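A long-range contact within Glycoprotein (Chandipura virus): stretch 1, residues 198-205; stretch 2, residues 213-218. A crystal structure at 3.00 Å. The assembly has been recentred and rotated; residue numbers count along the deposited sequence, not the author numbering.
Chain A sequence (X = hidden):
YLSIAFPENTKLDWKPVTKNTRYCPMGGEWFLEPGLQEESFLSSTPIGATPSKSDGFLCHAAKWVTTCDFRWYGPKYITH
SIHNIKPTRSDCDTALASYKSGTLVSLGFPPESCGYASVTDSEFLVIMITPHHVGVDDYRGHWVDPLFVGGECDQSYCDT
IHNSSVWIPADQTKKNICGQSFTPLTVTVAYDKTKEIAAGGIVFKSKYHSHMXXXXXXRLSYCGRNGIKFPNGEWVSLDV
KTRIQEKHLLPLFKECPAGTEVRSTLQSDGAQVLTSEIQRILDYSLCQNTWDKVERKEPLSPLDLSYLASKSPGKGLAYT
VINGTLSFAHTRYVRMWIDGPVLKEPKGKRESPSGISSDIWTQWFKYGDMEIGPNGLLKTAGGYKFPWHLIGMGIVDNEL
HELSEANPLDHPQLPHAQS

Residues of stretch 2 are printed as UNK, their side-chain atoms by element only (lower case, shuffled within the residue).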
# COMPACT_ATOMS: atom_id res chain seq x y z
N ALA A 198 -3.99 5.82 39.15
CA ALA A 198 -5.10 4.98 38.68
C ALA A 198 -5.18 5.01 37.15
O ALA A 198 -4.74 5.96 36.51
CB ALA A 198 -6.40 5.44 39.29
N ALA A 199 -5.76 3.96 36.58
CA ALA A 199 -5.82 3.78 35.13
C ALA A 199 -6.35 5.01 34.39
O ALA A 199 -5.89 5.33 33.30
CB ALA A 199 -6.64 2.56 34.78
N GLY A 200 -7.31 5.70 35.00
CA GLY A 200 -7.94 6.84 34.37
C GLY A 200 -7.07 8.07 34.36
O GLY A 200 -7.24 8.96 33.53
N GLY A 201 -6.11 8.12 35.29
CA GLY A 201 -5.23 9.26 35.41
C GLY A 201 -3.84 9.02 34.86
O GLY A 201 -2.88 9.71 35.23
N ILE A 202 -3.72 8.04 33.97
CA ILE A 202 -2.46 7.68 33.35
C ILE A 202 -2.55 7.92 31.85
O ILE A 202 -3.58 7.65 31.24
CB ILE A 202 -2.13 6.19 33.59
CG1 ILE A 202 -1.67 5.97 35.03
CG2 ILE A 202 -1.06 5.69 32.64
CD1 ILE A 202 -1.40 4.51 35.36
N VAL A 203 -1.48 8.46 31.28
CA VAL A 203 -1.35 8.57 29.83
C VAL A 203 -0.04 7.91 29.39
O VAL A 203 1.02 8.21 29.93
CB VAL A 203 -1.37 10.03 29.37
CG1 VAL A 203 -0.87 10.15 27.95
CG2 VAL A 203 -2.77 10.57 29.49
N PHE A 204 -0.13 7.01 28.41
CA PHE A 204 1.05 6.33 27.89
C PHE A 204 1.64 7.02 26.66
O PHE A 204 0.91 7.51 25.79
CB PHE A 204 0.73 4.88 27.54
CG PHE A 204 0.34 4.05 28.72
CD1 PHE A 204 1.31 3.52 29.54
CD2 PHE A 204 -0.98 3.79 29.00
CE1 PHE A 204 0.97 2.74 30.63
CE2 PHE A 204 -1.33 3.01 30.08
CZ PHE A 204 -0.36 2.50 30.90
N LYS A 205 2.96 7.06 26.59
CA LYS A 205 3.67 7.59 25.44
C LYS A 205 4.75 6.59 25.05
O LYS A 205 5.28 5.88 25.90
CB LYS A 205 4.31 8.94 25.77
CG LYS A 205 3.33 9.95 26.33
CD LYS A 205 4.01 11.04 27.13
CE LYS A 205 2.98 11.96 27.76
NZ LYS A 205 3.59 13.13 28.46
N UNK A 213 -4.65 7.08 26.04
CA UNK A 213 -5.45 7.19 27.25
C UNK A 213 -5.53 5.89 28.05
O UNK A 213 -6.12 4.92 27.60
c UNK A 213 -6.87 7.67 26.92
o UNK A 213 -6.70 9.42 29.04
c UNK A 213 -6.65 9.99 27.92
c UNK A 213 -6.97 9.17 26.68
o UNK A 213 -6.36 11.19 27.78
N UNK A 214 -4.94 5.89 29.24
CA UNK A 214 -4.98 4.72 30.10
C UNK A 214 -6.39 4.36 30.52
O UNK A 214 -6.70 3.21 30.82
N UNK A 215 -7.26 5.37 30.55
CA UNK A 215 -8.66 5.17 30.91
C UNK A 215 -9.39 4.28 29.90
O UNK A 215 -10.37 3.63 30.23
c UNK A 215 -9.34 6.52 31.02
N UNK A 216 -8.90 4.26 28.66
CA UNK A 216 -9.45 3.39 27.63
C UNK A 216 -8.45 2.29 27.29
O UNK A 216 -8.47 1.72 26.20
n UNK A 216 -9.70 7.01 23.18
n UNK A 216 -11.29 5.63 24.12
n UNK A 216 -10.80 5.47 21.87
c UNK A 216 -10.60 6.04 23.06
c UNK A 216 -9.82 4.22 26.38
c UNK A 216 -11.04 5.12 26.56
c UNK A 216 -11.14 6.19 25.47
N UNK A 217 -7.56 2.00 28.24
CA UNK A 217 -6.53 0.98 28.08
C UNK A 217 -6.86 -0.24 28.92
O UNK A 217 -7.14 -0.12 30.11
o UNK A 217 -4.77 2.58 27.63
c UNK A 217 -4.09 0.41 28.43
c UNK A 217 -5.15 1.51 28.50
N UNK A 218 -6.81 -1.42 28.31
CA UNK A 218 -7.20 -2.64 29.03
C UNK A 218 -6.07 -3.67 29.05
O UNK A 218 -5.19 -3.65 28.20
c UNK A 218 -8.49 -3.23 28.46
s UNK A 218 -8.48 -3.45 26.67

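Position 213 carries five side-chain atoms, three carbons and two oxygens, with both oxygens on the last carbon: an unbranched chain ending in a carboxylate. The carboxylate end approaches the V203 side chain. The residue is E213; E213 OE2 lies 4.0 Å from V203 CG2, at van der Waals distance from the methyl, and is hydrogen-bonded to a residue adjoining the stretches. E213 and V203 form an antiparallel bridge of the non-hydrogen-bonded type, with 5.0 Å between their CA atoms, so their side chains share one face of the sheet.

Position 214 has no side-chain atom at all and is therefore G214. Its amide donates the one hydrogen bond that crosses between the stretches, from G214 N to I202 O at 3.0 Å. The bare CA also lies 4.0 Å from F204 CE2, against the phenyl ring. A CB here would point toward stretch 1, 2.7 Å from A199 O and 2.8 Å from I202 O, and would clash with both carbonyls; the absence of a side chain is what lets the backbones come so close.

Position 215 shows a single carbon, its CB, 3.6 Å from G200 CA; it is A215. The A215 N to A199 O distance is 3.1 Å, but the angle is too poor for a hydrogen bond.

Position 216 has three carbons, then a nitrogen, then a carbon bearing two more nitrogens. This guanidinium identifies R216; its CB points away from stretch 1, which its side chain does not touch.

At position 217 the CB carries one oxygen and one carbon, and the carbon approaches the F204 ring; this is T217. T217 CG2 lies 4.1 Å from F204 CE2, while T217 OG1 turns back to donate a hydrogen bond to E213 O at 2.7 Å.

Position 218 has one carbon followed by sulfur and is C218. It is bonded covalently to a group elsewhere in the structure and makes no contact with stretch 1.

The contact thus depends on close backbone packing around G214. Stretch 2 turns tightly here, with R216 N bonded to E213 O at 3.0 Å and T217 N to G214 O at 3.0 Å, which brings T217 round to the same F204 ring that G214 touches. The I202 carbonyl fixes the turn from one point, while the V203–E213 bridge and the packing of A215 on G200 extend the small interface, which buries 311 Å² in all.

Stretch 2 213-218: EGARTC
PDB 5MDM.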